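Local coordinates for protein hemoglobin subunit alpha (Isurus oxyrinchus, PDB 3MKB) that probably transports and stores oxygen as the heme-bearing alpha chain of a four-chain shark hemoglobin, at residues D75-L80 / S132-S137; L29-A34 / I105-A110; G38-S41 / D47-A50; S41-A46 / Q56-K61. One frame throughout, in Å; residues are numbered along the deposited sequence.

Contact 1 of 4, residues D75-L80 / S132-S137; sequences DLHAHL and SSELSS. With HEM (protoporphyrin IX containing Fe), chain E.
Two donors grip Glu134 OE1: His77 ND1 at 2.7 Å, and a water that also donates to the carbonyl oxygen of His77. The bond clasps the short helix 76-79, in the E-to-F connection of the globin fold, to the last turn of helix 118-135, the H helix. The N-H of ND1 runs fairly straight to OE1 (155°) and meets it on the syn side of the carboxylate, close to the imidazole plane; ring and carboxylate themselves stand 70° apart. A bend at chi2 of Glu134 (-54°) lays the acid against the His77 backbone, with OE1 3.3 Å from His77 CA. The aliphatic root of the side chain does the apolar work: Glu134 CB rests on Leu80 CD1 at 3.7 Å, and Leu76 and Leu80 turn on to Ala130 and Ile131 of the same long helix. With an alanine here, His77 ND1 would probably lose its acceptor and the bridging water one of its two holds. Next door, Leu135 CD2 reaches the heme vinyl carbon CAB at 3.4 Å. At the helix end Ser137 OG donates to Glu134 O, 2.8 Å away, in the carbonyl plane.

Contact 2 of 4, residues L29-A34 / I105-A110; sequences LARLFA and ILVTLA
Arg31 reaches from helix 21-35 across to Thr108 and Val107 of helix 97-112, and it alone spans the gap from its side; the nearest CA atoms, those of Arg31 and Thr108, are still 8.1 Å apart. The polar link is a weak one: Arg31 NE gives a bent N-H (135°) to Thr108 OG1 at 3.3 Å, the hydroxyl lying near the guanidinium plane at its edge. Both groups have firmer partners. NH2 of Arg31 forms a salt bridge with Glu27 and bonds to Phe112 O of the beta chain, while Thr108 OG1, set beside its own backbone N by chi1 of -60°, bonds to the carbonyl of Cys104 one turn back. The apolar link is Val107, whose CG1 meets Arg31 CD at 3.7 Å and lies over one face of the guanidinium, 3.9 Å from CZ. The arginine chain runs extended from CG to NE, and a turn at chi4 (-76°) then swings the flat end against that methyl. A leucine in its place would probably leave Glu27 without this cation and Phe112 O of the beta chain without this donor. Phe117 of the beta chain packs on both Arg31 and Val107, so this crossing of the B and G helices of the globin fold also forms part of an alpha-beta subunit interface.

Contact 3 of 4, residues G38-S41 / D47-A50; sequences GAKS and DYSA
Lys40, in the 3-10 segment that runs through 38-41, faces Tyr48 in the irregular loop 47-50, their CA atoms 7.7 Å apart, with no hydrogen bond between the two segments. The side chains supply the whole contact. Lys40 lays its methylenes over one face of the phenol: CD sits 3.5 Å above the plane, over the centre of the ring, in a CH-pi contact, with CB nearer the hydroxyl end, 3.7 Å from Tyr48 CE1. A bend at chi3 (-83°) keeps NZ over the same face, though higher than CD, 4.7 Å from the ring centroid and 22° off its normal, a cation-pi interaction in which the positive charge probably gains from the pi cloud. The ring is held at one edge by Phe33, which meets it edge-to-face, and at its hydroxyl by a hydrogen bond from Tyr48 OH to Phe43 O. Each segment is also braced from within. Ser41 OG donates to Gly38 O at 2.8 Å, nearly along the C=O axis, and that oxygen also takes Ser41 N. On the other side Asp47 OD1 takes both Ser49 OG, at 2.6 Å, and Ser49 N, which makes an Asx turn. Lys40 and Ser41 pack on His136 and Asp89 of the beta chain, respectively. Lying between helices 21-35 and 53-70, this is the C helix and CD region of the globin fold.

Contact 4 of 4, residues S41-A46 / Q56-K61; sequences SYFDYA and QLHGGK. With HEM (protoporphyrin IX containing Fe), chain E.
His58 holds CG anti to its own backbone N (chi1 -172°), which points the imidazole from helix 53-70 to the heme iron, while Phe43 and Tyr45, each with CG beside the backbone N, bring their side chains up to the imidazole from the loop 41-46. His58 NE2 binds the iron at 2.4 Å, and His87 NE2 is also a ligand of it. Phe43 CE2 comes within 3.7 Å of His58 ND1, the two rings oblique with planes 39° apart, and the same CE2 presses on the heme methyl CMD at 3.3 Å. Tyr45 lies behind, with Phe43 CB over the centre of its ring; its hydroxyl touches His58 CB at 3.8 Å. The polar end of Tyr45 works twice. OH donates to the propionate oxygen O2D of the heme at 2.6 Å, and it accepts from a water 2.9 Å away; that water in turn accepts from His58 ND1 at 2.6 Å, lying near the rim of the Phe43 face turned from Tyr42 CB. A relay thus runs from imidazole through water and phenol to the propionate. Held by iron at NE2 and water at ND1, the distal histidine is probably limited in its rotation. With ND1 spending its hydrogen on the water, NE2 is left to give its lone pair to the iron, and the bis-histidine ligation, as in a hemichrome, would leave no axial place for oxygen.

Overall arrangement
Contact 2 lies buried between two long helices and against the beta chain, and contact 4 is buried at the heme; contact 3, at the chain's surface, also meets the beta chain, and contact 1 is only partly covered. Contacts 3 and 4 share Ser41; helix 21-35 of contact 2 reaches both through Phe33, which packs on Lys40 and Phe43. Contact 1 stands apart, about 22 Å centre to centre from contact 4, though both touch the heme. The chemistry follows the place: a histidine-carboxylate bond in contact 1, an arginine shared between a weak hydroxyl bond, a salt bridge and the beta chain in contact 2, a lysine over a ring in contact 3, metal and propionate in contact 4.

Contact 1 of 4, residues D75-L80 / S132-S137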
# COMPACT_ATOMS: atom_id res chain seq x y z
N ASP A 75 -15.93 -21.37 -1.12
CA ASP A 75 -15.66 -21.76 -2.49
C ASP A 75 -14.93 -20.65 -3.27
O ASP A 75 -14.67 -20.78 -4.45
CB ASP A 75 -16.94 -22.39 -3.06
CG ASP A 75 -16.77 -22.92 -4.46
OD1 ASP A 75 -17.71 -22.74 -5.27
OD2 ASP A 75 -15.70 -23.50 -4.76
N LEU A 76 -14.63 -19.54 -2.60
CA LEU A 76 -14.30 -18.26 -3.26
C LEU A 76 -13.23 -18.40 -4.36
O LEU A 76 -13.27 -17.70 -5.39
CB LEU A 76 -13.89 -17.23 -2.21
CG LEU A 76 -15.01 -16.63 -1.35
CD1 LEU A 76 -14.44 -15.55 -0.40
CD2 LEU A 76 -16.15 -16.08 -2.23
N HIS A 77 -12.29 -19.30 -4.13
CA HIS A 77 -11.21 -19.51 -5.09
C HIS A 77 -11.73 -19.93 -6.48
O HIS A 77 -11.34 -19.36 -7.52
CB HIS A 77 -10.17 -20.51 -4.57
CG HIS A 77 -8.98 -20.65 -5.47
ND1 HIS A 77 -8.15 -19.59 -5.79
CD2 HIS A 77 -8.45 -21.74 -6.10
CE1 HIS A 77 -7.18 -20.01 -6.59
NE2 HIS A 77 -7.34 -21.30 -6.79
N ALA A 78 -12.62 -20.92 -6.49
CA ALA A 78 -13.22 -21.37 -7.74
C ALA A 78 -14.28 -20.39 -8.25
O ALA A 78 -14.39 -20.18 -9.45
CB ALA A 78 -13.83 -22.78 -7.56
N HIS A 79 -15.06 -19.80 -7.34
CA HIS A 79 -16.18 -18.96 -7.73
C HIS A 79 -15.74 -17.69 -8.46
O HIS A 79 -16.44 -17.21 -9.34
CB HIS A 79 -17.04 -18.58 -6.52
CG HIS A 79 -18.00 -17.47 -6.81
ND1 HIS A 79 -19.08 -17.64 -7.65
CD2 HIS A 79 -17.98 -16.16 -6.47
CE1 HIS A 79 -19.72 -16.48 -7.78
NE2 HIS A 79 -19.06 -15.57 -7.07
N LEU A 80 -14.59 -17.15 -8.04
CA LEU A 80 -14.09 -15.87 -8.50
C LEU A 80 -13.10 -15.99 -9.67
O LEU A 80 -12.59 -14.97 -10.16
CB LEU A 80 -13.49 -15.10 -7.30
CG LEU A 80 -14.53 -14.51 -6.34
CD1 LEU A 80 -13.89 -13.76 -5.14
CD2 LEU A 80 -15.52 -13.59 -7.09
N SER A 132 -10.60 -9.27 -2.92
CA SER A 132 -9.37 -8.65 -3.43
C SER A 132 -8.29 -9.67 -3.71
O SER A 132 -7.64 -9.61 -4.73
CB SER A 132 -8.80 -7.58 -2.49
OG SER A 132 -9.71 -6.52 -2.52
N SER A 133 -8.14 -10.62 -2.80
CA SER A 133 -7.11 -11.63 -3.00
C SER A 133 -7.35 -12.44 -4.30
O SER A 133 -6.49 -12.52 -5.20
CB SER A 133 -7.08 -12.54 -1.80
OG SER A 133 -6.11 -13.56 -2.00
N GLU A 134 -8.54 -13.00 -4.42
CA GLU A 134 -8.87 -13.74 -5.62
C GLU A 134 -8.77 -12.90 -6.91
O GLU A 134 -8.20 -13.37 -7.90
CB GLU A 134 -10.26 -14.36 -5.49
CG GLU A 134 -10.47 -15.39 -4.36
CD GLU A 134 -9.47 -16.56 -4.32
OE1 GLU A 134 -9.03 -17.04 -5.40
OE2 GLU A 134 -9.17 -17.01 -3.19
N LEU A 135 -9.31 -11.68 -6.91
CA LEU A 135 -9.24 -10.80 -8.07
C LEU A 135 -7.79 -10.42 -8.47
O LEU A 135 -7.53 -10.15 -9.66
CB LEU A 135 -10.08 -9.54 -7.84
CG LEU A 135 -11.53 -9.46 -8.36
CD1 LEU A 135 -12.24 -10.78 -8.53
CD2 LEU A 135 -12.35 -8.57 -7.45
N SER A 136 -6.87 -10.42 -7.50
CA SER A 136 -5.42 -10.18 -7.70
C SER A 136 -4.60 -11.41 -8.01
O SER A 136 -3.37 -11.32 -8.06
CB SER A 136 -4.81 -9.55 -6.43
OG SER A 136 -5.51 -8.36 -6.08
N SER A 137 -5.25 -12.55 -8.22
CA SER A 137 -4.51 -13.84 -8.23
C SER A 137 -4.08 -14.39 -9.60
O SER A 137 -3.36 -15.38 -9.65
CB SER A 137 -5.28 -14.91 -7.45
OG SER A 137 -6.35 -15.45 -8.23
CHA HEM E . -15.99 -4.67 -15.65
CHB HEM E . -16.68 -6.71 -11.33
CHC HEM E . -13.29 -3.83 -9.30
CHD HEM E . -12.29 -2.08 -13.67
C1A HEM E . -16.48 -5.52 -14.67
C2A HEM E . -17.48 -6.55 -14.82
C3A HEM E . -17.67 -7.15 -13.63
C4A HEM E . -16.81 -6.46 -12.68
CMA HEM E . -18.63 -8.35 -13.27
CAA HEM E . -18.03 -6.90 -16.21
CBA HEM E . -17.00 -8.02 -16.57
CGA HEM E . -17.45 -8.87 -17.71
O1A HEM E . -18.27 -8.35 -18.53
O2A HEM E . -17.00 -10.06 -17.82
C1B HEM E . -15.81 -6.12 -10.43
C2B HEM E . -15.64 -6.52 -9.05
C3B HEM E . -14.74 -5.71 -8.49
C4B HEM E . -14.26 -4.79 -9.49
CMB HEM E . -16.39 -7.65 -8.30
CAB HEM E . -14.19 -5.74 -7.04
CBB HEM E . -14.81 -6.26 -5.97
C1C HEM E . -12.69 -3.06 -10.29
C2C HEM E . -11.65 -2.05 -10.09
C3C HEM E . -11.37 -1.52 -11.31
C4C HEM E . -12.23 -2.20 -12.30
CMC HEM E . -11.10 -1.70 -8.68
CAC HEM E . -10.32 -0.40 -11.56
CBC HEM E . -10.09 0.56 -10.62
C1D HEM E . -13.24 -2.58 -14.55
C2D HEM E . -13.40 -2.08 -15.89
C3D HEM E . -14.56 -2.79 -16.53
C4D HEM E . -14.96 -3.75 -15.51
CMD HEM E . -12.59 -0.94 -16.56
CAD HEM E . -15.07 -2.52 -17.99
CBD HEM E . -16.33 -1.60 -18.11
CGD HEM E . -16.14 -0.08 -17.90
O1D HEM E . -15.21 0.57 -18.50
O2D HEM E . -16.92 0.54 -17.13
NA HEM E . -16.11 -5.50 -13.37
NB HEM E . -14.93 -5.04 -10.69
NC HEM E . -12.97 -3.11 -11.62
ND HEM E . -14.20 -3.59 -14.34
FE HEM E . -14.57 -4.33 -12.48
O HOH W 1 -10.20 -17.06 -7.99

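Contact 2 of 4, residues L29-A34 / I105-A110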
# COMPACT_ATOMS: atom_id res chain seq x y z
N LEU A 29 -18.02 3.52 -6.16
CA LEU A 29 -17.06 3.88 -7.24
C LEU A 29 -16.86 5.42 -7.24
O LEU A 29 -15.75 5.89 -7.49
CB LEU A 29 -17.55 3.38 -8.62
CG LEU A 29 -17.45 1.87 -8.94
CD1 LEU A 29 -18.45 1.55 -10.09
CD2 LEU A 29 -15.96 1.43 -9.26
N ALA A 30 -17.92 6.18 -6.99
CA ALA A 30 -17.80 7.66 -6.91
C ALA A 30 -16.81 8.08 -5.77
O ALA A 30 -15.97 8.97 -5.93
CB ALA A 30 -19.18 8.33 -6.73
N ARG A 31 -16.92 7.40 -4.63
CA ARG A 31 -15.91 7.52 -3.56
C ARG A 31 -14.51 7.19 -4.02
O ARG A 31 -13.62 8.00 -3.79
CB ARG A 31 -16.29 6.70 -2.32
CG ARG A 31 -17.64 7.09 -1.69
CD ARG A 31 -17.85 6.39 -0.29
NE ARG A 31 -19.18 6.75 0.14
CZ ARG A 31 -19.53 7.94 0.62
NH1 ARG A 31 -18.62 8.86 0.87
NH2 ARG A 31 -20.79 8.19 0.91
N LEU A 32 -14.29 6.05 -4.67
CA LEU A 32 -13.01 5.72 -5.26
C LEU A 32 -12.41 6.86 -6.09
O LEU A 32 -11.30 7.26 -5.89
CB LEU A 32 -13.10 4.45 -6.09
CG LEU A 32 -11.81 3.87 -6.67
CD1 LEU A 32 -10.80 3.51 -5.64
CD2 LEU A 32 -12.09 2.70 -7.60
N PHE A 33 -13.19 7.36 -7.03
CA PHE A 33 -12.73 8.35 -8.01
C PHE A 33 -12.41 9.68 -7.33
O PHE A 33 -11.45 10.38 -7.72
CB PHE A 33 -13.75 8.55 -9.15
CG PHE A 33 -14.02 7.30 -9.97
CD1 PHE A 33 -12.98 6.43 -10.30
CD2 PHE A 33 -15.31 7.02 -10.42
CE1 PHE A 33 -13.21 5.26 -11.07
CE2 PHE A 33 -15.56 5.83 -11.17
CZ PHE A 33 -14.49 4.99 -11.52
N ALA A 34 -13.21 10.03 -6.34
CA ALA A 34 -13.01 11.26 -5.55
C ALA A 34 -11.76 11.17 -4.63
O ALA A 34 -10.93 12.08 -4.58
CB ALA A 34 -14.34 11.59 -4.69
N ILE A 105 -16.34 0.75 -0.48
CA ILE A 105 -17.58 0.02 -0.24
C ILE A 105 -17.94 0.07 1.24
O ILE A 105 -19.11 0.27 1.61
CB ILE A 105 -17.48 -1.50 -0.70
CG1 ILE A 105 -17.46 -1.59 -2.24
CG2 ILE A 105 -18.74 -2.27 -0.22
CD1 ILE A 105 -17.11 -2.97 -2.80
N LEU A 106 -16.93 -0.07 2.10
CA LEU A 106 -17.18 -0.09 3.55
C LEU A 106 -17.71 1.28 3.97
O LEU A 106 -18.65 1.36 4.75
CB LEU A 106 -15.91 -0.39 4.31
CG LEU A 106 -15.42 -1.86 4.13
CD1 LEU A 106 -14.09 -1.95 4.85
CD2 LEU A 106 -16.44 -2.88 4.72
N VAL A 107 -17.05 2.34 3.50
CA VAL A 107 -17.56 3.69 3.82
C VAL A 107 -19.00 3.96 3.35
O VAL A 107 -19.80 4.58 4.05
CB VAL A 107 -16.59 4.77 3.33
CG1 VAL A 107 -17.30 6.20 3.35
CG2 VAL A 107 -15.29 4.66 4.13
N THR A 108 -19.34 3.51 2.16
CA THR A 108 -20.71 3.56 1.67
C THR A 108 -21.65 2.85 2.63
O THR A 108 -22.76 3.35 2.90
CB THR A 108 -20.83 2.91 0.24
OG1 THR A 108 -20.00 3.61 -0.68
CG2 THR A 108 -22.29 2.80 -0.27
N LEU A 109 -21.27 1.68 3.16
CA LEU A 109 -22.24 0.97 4.05
C LEU A 109 -22.42 1.77 5.33
O LEU A 109 -23.54 1.86 5.88
CB LEU A 109 -21.75 -0.45 4.37
CG LEU A 109 -21.62 -1.35 3.11
CD1 LEU A 109 -20.73 -2.64 3.43
CD2 LEU A 109 -23.01 -1.74 2.61
N ALA A 110 -21.31 2.35 5.80
CA ALA A 110 -21.32 3.12 7.02
C ALA A 110 -22.24 4.29 6.87
O ALA A 110 -22.83 4.73 7.86
CB ALA A 110 -19.89 3.61 7.36

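Contact 3 of 4, residues G38-S41 / D47-A50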
# COMPACT_ATOMS: atom_id res chain seq x y z
N GLY A 38 -6.63 8.43 -9.41
CA GLY A 38 -5.75 7.63 -10.29
C GLY A 38 -6.61 6.52 -10.87
O GLY A 38 -6.38 6.08 -11.99
N ALA A 39 -7.62 6.10 -10.11
CA ALA A 39 -8.54 5.04 -10.58
C ALA A 39 -9.39 5.47 -11.77
O ALA A 39 -9.92 4.64 -12.48
CB ALA A 39 -9.42 4.57 -9.43
N LYS A 40 -9.60 6.77 -11.97
CA LYS A 40 -10.32 7.23 -13.16
C LYS A 40 -9.65 6.80 -14.48
O LYS A 40 -10.29 6.79 -15.52
CB LYS A 40 -10.47 8.76 -13.13
CG LYS A 40 -11.28 9.18 -11.96
CD LYS A 40 -11.82 10.57 -12.15
CE LYS A 40 -10.85 11.56 -11.78
NZ LYS A 40 -11.30 12.81 -12.49
N SER A 41 -8.37 6.46 -14.41
CA SER A 41 -7.54 6.19 -15.58
C SER A 41 -8.03 5.01 -16.40
O SER A 41 -7.80 4.97 -17.60
CB SER A 41 -6.09 5.98 -15.15
OG SER A 41 -5.94 4.73 -14.44
N ASP A 47 -18.99 11.44 -16.68
CA ASP A 47 -19.46 11.73 -15.32
C ASP A 47 -18.90 10.61 -14.37
O ASP A 47 -19.22 9.41 -14.55
CB ASP A 47 -21.00 11.78 -15.34
CG ASP A 47 -21.66 12.05 -13.97
OD1 ASP A 47 -20.97 12.20 -12.93
OD2 ASP A 47 -22.91 12.11 -13.97
N TYR A 48 -18.04 11.00 -13.43
CA TYR A 48 -17.44 10.09 -12.46
C TYR A 48 -18.15 10.04 -11.08
O TYR A 48 -17.64 9.42 -10.12
CB TYR A 48 -15.95 10.42 -12.26
CG TYR A 48 -15.09 10.16 -13.46
CD1 TYR A 48 -14.53 8.90 -13.69
CD2 TYR A 48 -14.88 11.16 -14.38
CE1 TYR A 48 -13.77 8.67 -14.83
CE2 TYR A 48 -14.12 10.94 -15.51
CZ TYR A 48 -13.55 9.72 -15.72
OH TYR A 48 -12.82 9.56 -16.86
N SER A 49 -19.25 10.77 -10.97
CA SER A 49 -20.17 10.77 -9.82
C SER A 49 -21.14 9.57 -9.89
O SER A 49 -21.20 8.89 -10.92
CB SER A 49 -21.01 12.05 -9.84
OG SER A 49 -22.14 11.84 -10.69
N ALA A 50 -21.92 9.36 -8.81
CA ALA A 50 -22.91 8.26 -8.71
C ALA A 50 -24.07 8.42 -9.68
O ALA A 50 -24.79 7.48 -9.95
CB ALA A 50 -23.43 8.11 -7.29

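Contact 4 of 4, residues S41-A46 / Q56-K61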
# COMPACT_ATOMS: atom_id res chain seq x y z
N SER A 41 -8.37 6.46 -14.41
CA SER A 41 -7.54 6.19 -15.58
C SER A 41 -8.03 5.01 -16.40
O SER A 41 -7.80 4.97 -17.60
CB SER A 41 -6.09 5.98 -15.15
OG SER A 41 -5.94 4.73 -14.44
N TYR A 42 -8.72 4.07 -15.75
CA TYR A 42 -9.33 2.90 -16.40
C TYR A 42 -10.61 3.14 -17.17
O TYR A 42 -11.04 2.26 -17.92
CB TYR A 42 -9.63 1.79 -15.34
CG TYR A 42 -8.34 1.27 -14.75
CD1 TYR A 42 -7.56 0.36 -15.48
CD2 TYR A 42 -7.89 1.73 -13.52
CE1 TYR A 42 -6.37 -0.09 -15.00
CE2 TYR A 42 -6.68 1.31 -13.00
CZ TYR A 42 -5.91 0.39 -13.75
OH TYR A 42 -4.72 -0.07 -13.29
N PHE A 43 -11.24 4.30 -16.98
CA PHE A 43 -12.63 4.50 -17.42
C PHE A 43 -12.77 5.75 -18.30
O PHE A 43 -12.38 6.84 -17.91
CB PHE A 43 -13.50 4.69 -16.17
CG PHE A 43 -13.36 3.56 -15.19
CD1 PHE A 43 -12.51 3.68 -14.11
CD2 PHE A 43 -14.05 2.35 -15.39
CE1 PHE A 43 -12.36 2.63 -13.20
CE2 PHE A 43 -13.91 1.31 -14.50
CZ PHE A 43 -13.04 1.47 -13.37
N ASP A 44 -13.29 5.59 -19.49
CA ASP A 44 -13.50 6.74 -20.38
C ASP A 44 -14.91 7.26 -20.13
O ASP A 44 -15.82 6.99 -20.92
CB ASP A 44 -13.35 6.26 -21.83
CG ASP A 44 -13.58 7.35 -22.89
OD1 ASP A 44 -13.72 8.56 -22.55
OD2 ASP A 44 -13.64 6.95 -24.08
N TYR A 45 -15.09 7.99 -19.02
CA TYR A 45 -16.40 8.47 -18.61
C TYR A 45 -16.45 10.00 -18.77
O TYR A 45 -15.43 10.66 -18.72
CB TYR A 45 -16.71 8.18 -17.11
CG TYR A 45 -16.86 6.72 -16.73
CD1 TYR A 45 -16.92 6.33 -15.38
CD2 TYR A 45 -16.94 5.72 -17.71
CE1 TYR A 45 -17.05 4.94 -15.02
CE2 TYR A 45 -17.05 4.36 -17.37
CZ TYR A 45 -17.13 3.98 -16.03
OH TYR A 45 -17.26 2.64 -15.68
N ALA A 46 -17.65 10.52 -18.90
CA ALA A 46 -17.90 11.97 -18.82
C ALA A 46 -18.26 12.31 -17.35
O ALA A 46 -17.89 13.35 -16.82
CB ALA A 46 -19.05 12.37 -19.77
N GLN A 56 -23.00 3.77 -12.72
CA GLN A 56 -24.10 2.96 -12.25
C GLN A 56 -23.99 1.53 -12.76
O GLN A 56 -24.09 0.59 -12.01
CB GLN A 56 -25.43 3.61 -12.60
CG GLN A 56 -25.74 4.78 -11.70
CD GLN A 56 -26.98 5.52 -12.08
OE1 GLN A 56 -27.29 5.71 -13.23
NE2 GLN A 56 -27.67 5.98 -11.10
N LEU A 57 -23.73 1.42 -14.04
CA LEU A 57 -23.55 0.09 -14.70
C LEU A 57 -22.46 -0.78 -14.07
O LEU A 57 -22.71 -1.93 -13.66
CB LEU A 57 -23.28 0.25 -16.19
CG LEU A 57 -23.17 -1.02 -17.01
CD1 LEU A 57 -24.57 -1.81 -16.98
CD2 LEU A 57 -22.70 -0.64 -18.48
N HIS A 58 -21.24 -0.23 -13.98
CA HIS A 58 -20.14 -0.92 -13.35
C HIS A 58 -20.44 -1.11 -11.86
O HIS A 58 -20.19 -2.17 -11.32
CB HIS A 58 -18.78 -0.17 -13.59
CG HIS A 58 -17.57 -0.93 -13.12
ND1 HIS A 58 -16.54 -0.35 -12.42
CD2 HIS A 58 -17.27 -2.26 -13.18
CE1 HIS A 58 -15.65 -1.27 -12.10
NE2 HIS A 58 -16.07 -2.44 -12.56
N GLY A 59 -21.01 -0.10 -11.21
CA GLY A 59 -21.30 -0.24 -9.80
C GLY A 59 -22.20 -1.43 -9.48
O GLY A 59 -21.94 -2.19 -8.56
N GLY A 60 -23.28 -1.59 -10.23
CA GLY A 60 -24.19 -2.74 -9.98
C GLY A 60 -23.45 -4.06 -10.15
O GLY A 60 -23.59 -5.01 -9.31
N LYS A 61 -22.71 -4.15 -11.25
CA LYS A 61 -21.90 -5.35 -11.54
C LYS A 61 -20.95 -5.65 -10.39
O LYS A 61 -20.84 -6.80 -9.97
CB LYS A 61 -21.13 -5.17 -12.83
CG LYS A 61 -22.07 -5.11 -14.05
CD LYS A 61 -21.34 -4.75 -15.37
CE LYS A 61 -22.35 -4.76 -16.54
NZ LYS A 61 -21.65 -4.20 -17.71
CHA HEM E . -15.99 -4.67 -15.65
CHB HEM E . -16.68 -6.71 -11.33
CHC HEM E . -13.29 -3.83 -9.30
CHD HEM E . -12.29 -2.08 -13.67
C1A HEM E . -16.48 -5.52 -14.67
C2A HEM E . -17.48 -6.55 -14.82
C3A HEM E . -17.67 -7.15 -13.63
C4A HEM E . -16.81 -6.46 -12.68
CMA HEM E . -18.63 -8.35 -13.27
CAA HEM E . -18.03 -6.90 -16.21
CBA HEM E . -17.00 -8.02 -16.57
CGA HEM E . -17.45 -8.87 -17.71
O1A HEM E . -18.27 -8.35 -18.53
O2A HEM E . -17.00 -10.06 -17.82
C1B HEM E . -15.81 -6.12 -10.43
C2B HEM E . -15.64 -6.52 -9.05
C3B HEM E . -14.74 -5.71 -8.49
C4B HEM E . -14.26 -4.79 -9.49
CMB HEM E . -16.39 -7.65 -8.30
CAB HEM E . -14.19 -5.74 -7.04
CBB HEM E . -14.81 -6.26 -5.97
C1C HEM E . -12.69 -3.06 -10.29
C2C HEM E . -11.65 -2.05 -10.09
C3C HEM E . -11.37 -1.52 -11.31
C4C HEM E . -12.23 -2.20 -12.30
CMC HEM E . -11.10 -1.70 -8.68
CAC HEM E . -10.32 -0.40 -11.56
CBC HEM E . -10.09 0.56 -10.62
C1D HEM E . -13.24 -2.58 -14.55
C2D HEM E . -13.40 -2.08 -15.89
C3D HEM E . -14.56 -2.79 -16.53
C4D HEM E . -14.96 -3.75 -15.51
CMD HEM E . -12.59 -0.94 -16.56
CAD HEM E . -15.07 -2.52 -17.99
CBD HEM E . -16.33 -1.60 -18.11
CGD HEM E . -16.14 -0.08 -17.90
O1D HEM E . -15.21 0.57 -18.50
O2D HEM E . -16.92 0.54 -17.13
NA HEM E . -16.11 -5.50 -13.37
NB HEM E . -14.93 -5.04 -10.69
NC HEM E . -12.97 -3.11 -11.62
ND HEM E . -14.20 -3.59 -14.34
FE HEM E . -14.57 -4.33 -12.48
O HOH W 2 -16.39 2.21 -12.99